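Local coordinates for transcriptional protein SWT1 (Saccharomyces cerevisiae, PDB 4PQZ) that acts in transcription, probably as an activator, has RNA endonuclease activity as a whole protein and contributes its C-terminal HEPN domain here, at residues A[47-52]-A[149-154]. Residues are numbered along the deposited sequence; the frame is centred on the assembly and turned at random.
Sequences KETIFF and QSLEKQ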
loop_
_atom_site.group_PDB
_atom_site.type_symbol
_atom_site.label_atom_id
_atom_site.label_comp_id
_atom_site.label_asym_id
_atom_site.label_seq_id
_atom_site.Cartn_x
_atom_site.Cartn_y
_atom_site.Cartn_z
ATOM N N LYS A 47 4.803 1.227 3.156
ATOM C CA LYS A 47 4.138 0.671 4.345
ATOM C C LYS A 47 3.262 1.692 5.076
ATOM O O LYS A 47 2.083 1.433 5.329
ATOM C CB LYS A 47 5.161 0.093 5.332
ATOM C CG LYS A 47 5.471 -1.388 5.154
ATOM C CD LYS A 47 6.605 -1.844 6.091
ATOM C CE LYS A 47 6.171 -1.893 7.555
ATOM N NZ LYS A 47 7.334 -2.051 8.485
ATOM N N GLU A 48 3.841 2.842 5.414
ATOM C CA GLU A 48 3.108 3.897 6.117
ATOM C C GLU A 48 1.905 4.389 5.321
ATOM O O GLU A 48 0.866 4.726 5.884
ATOM C CB GLU A 48 4.023 5.076 6.429
ATOM C CG GLU A 48 4.971 4.847 7.587
ATOM C CD GLU A 48 5.877 6.041 7.820
ATOM O OE1 GLU A 48 5.858 6.979 6.987
ATOM O OE2 GLU A 48 6.607 6.043 8.833
ATOM N N THR A 49 2.054 4.416 4.003
ATOM C CA THR A 49 1.016 4.926 3.116
ATOM C C THR A 49 -0.121 3.916 2.936
ATOM O O THR A 49 -1.288 4.289 2.808
ATOM C CB THR A 49 1.628 5.338 1.734
ATOM O OG1 THR A 49 2.759 6.183 1.959
ATOM C CG2 THR A 49 0.629 6.078 0.876
ATOM N N ILE A 50 0.222 2.636 2.927
ATOM C CA ILE A 50 -0.785 1.589 2.872
ATOM C C ILE A 50 -1.596 1.611 4.164
ATOM O O ILE A 50 -2.820 1.500 4.150
ATOM C CB ILE A 50 -0.153 0.195 2.699
ATOM C CG1 ILE A 50 0.585 0.090 1.358
ATOM C CG2 ILE A 50 -1.224 -0.883 2.777
ATOM C CD1 ILE A 50 1.531 -1.110 1.281
ATOM N N PHE A 51 -0.895 1.774 5.280
ATOM C CA PHE A 51 -1.527 1.754 6.596
ATOM C C PHE A 51 -2.467 2.941 6.746
ATOM O O PHE A 51 -3.613 2.769 7.154
ATOM C CB PHE A 51 -0.480 1.744 7.719
ATOM C CG PHE A 51 0.373 0.503 7.743
ATOM C CD1 PHE A 51 0.012 -0.616 7.003
ATOM C CD2 PHE A 51 1.531 0.456 8.506
ATOM C CE1 PHE A 51 0.791 -1.756 7.017
ATOM C CE2 PHE A 51 2.316 -0.686 8.528
ATOM C CZ PHE A 51 1.944 -1.794 7.782
ATOM N N PHE A 52 -1.981 4.133 6.396
ATOM C CA PHE A 52 -2.809 5.341 6.378
ATOM C C PHE A 52 -4.089 5.124 5.585
ATOM O O PHE A 52 -5.179 5.454 6.066
ATOM C CB PHE A 52 -2.044 6.545 5.788
ATOM C CG PHE A 52 -2.932 7.739 5.478
ATOM C CD1 PHE A 52 -3.347 8.603 6.494
ATOM C CD2 PHE A 52 -3.360 7.990 4.179
ATOM C CE1 PHE A 52 -4.172 9.703 6.216
ATOM C CE2 PHE A 52 -4.179 9.085 3.889
ATOM C CZ PHE A 52 -4.588 9.940 4.910
ATOM N N GLN A 149 -2.928 14.508 -4.251
ATOM C CA GLN A 149 -1.714 15.249 -4.631
ATOM C C GLN A 149 -0.521 14.788 -3.782
ATOM O O GLN A 149 0.571 14.516 -4.295
ATOM C CB GLN A 149 -1.909 16.772 -4.458
ATOM C CG GLN A 149 -2.970 17.409 -5.372
ATOM C CD GLN A 149 -3.037 18.934 -5.239
ATOM O OE1 GLN A 149 -2.017 19.593 -5.059
ATOM N NE2 GLN A 149 -4.244 19.492 -5.328
ATOM N N SER A 150 -0.755 14.684 -2.476
ATOM C CA SER A 150 0.254 14.221 -1.534
ATOM C C SER A 150 0.779 12.824 -1.895
ATOM O O SER A 150 1.950 12.514 -1.663
ATOM C CB SER A 150 -0.325 14.259 -0.114
ATOM O OG SER A 150 0.485 13.561 0.810
ATOM N N LEU A 151 -0.077 11.990 -2.483
ATOM C CA LEU A 151 0.343 10.655 -2.898
ATOM C C LEU A 151 1.213 10.707 -4.150
ATOM O O LEU A 151 2.213 10.005 -4.235
ATOM C CB LEU A 151 -0.863 9.726 -3.117
ATOM C CG LEU A 151 -0.487 8.298 -3.550
ATOM C CD1 LEU A 151 0.158 7.544 -2.391
ATOM C CD2 LEU A 151 -1.667 7.519 -4.152
ATOM N N GLU A 152 0.820 11.533 -5.119
ATOM C CA GLU A 152 1.613 11.786 -6.335
ATOM C C GLU A 152 3.025 12.289 -6.015
ATOM O O GLU A 152 4.014 11.813 -6.571
ATOM C CB GLU A 152 0.900 12.800 -7.247
ATOM C CG GLU A 152 -0.329 12.257 -7.968
ATOM C CD GLU A 152 -0.029 10.985 -8.730
ATOM O OE1 GLU A 152 0.637 11.060 -9.787
ATOM O OE2 GLU A 152 -0.451 9.906 -8.271
ATOM N N LYS A 153 3.098 13.253 -5.107
ATOM C CA LYS A 153 4.368 13.788 -4.652
ATOM C C LYS A 153 5.261 12.702 -4.053
ATOM O O LYS A 153 6.468 12.680 -4.274
ATOM C CB LYS A 153 4.132 14.910 -3.636
ATOM C CG LYS A 153 5.382 15.382 -2.930
ATOM C CD LYS A 153 5.047 16.264 -1.736
ATOM C CE LYS A 153 6.185 16.265 -0.715
ATOM N NZ LYS A 153 7.508 16.649 -1.296
ATOM N N GLN A 154 4.662 11.794 -3.299
ATOM C CA GLN A 154 5.423 10.745 -2.634
ATOM C C GLN A 154 5.899 9.674 -3.626
ATOM O O GLN A 154 7.018 9.163 -3.521
ATOM C CB GLN A 154 4.585 10.124 -1.520
ATOM C CG GLN A 154 5.337 9.893 -0.226
ATOM C CD GLN A 154 4.423 9.398 0.872
ATOM O OE1 GLN A 154 3.214 9.639 0.843
ATOM N NE2 GLN A 154 4.993 8.693 1.845
#
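Thr-49 and Leu-151 mark the nearest approach of two helical backbones, their CA atoms 8.3 Å apart; segments 47-52 and 149-154 run in roughly opposite directions. Both lie inside longer helices, 35-62 and 145-163, and each keeps its own i to i+4 bonding, as from Phe-51 N to Lys-47 O at 3.0 Å. The interface is small, 116 Å² in all, and Thr-49 is its hub, presenting a different branch to each of two partners on the facing helix. Its methyl lies anti to the backbone N, and Thr-49 CG2 meets Leu-151 CD1 at 3.6 Å, a van der Waals contact between two buried aliphatic ends. Leu-151 leaves its helix pointing past the neighbour rather than at it, and the end of its branched chain makes the approach. The hydroxyl branch faces Gln-154, whose chain, extended beyond CG, passes that of Thr-49 in the reverse sense. Thr-49 OG1 lies well off the amide plane, 3.4 Å from Gln-154 NE2 and 3.7 Å from Gln-154 OE1. The clear polar partner of this hydroxyl is Gln-45 O, one turn earlier on its own helix, a bond consistent with the side-chain rotation that leaves the methyl toward Leu-151. Leu-136 of helix 122-139 and Phe-140 in the loop after it also touch Thr-49, while Leu-151 packs on His-137 and Phe-140. The contact thus joins the first and last helices of the domain, antiparallel neighbours in the all-helical HEPN-like fold at the C-terminal end of Swt1.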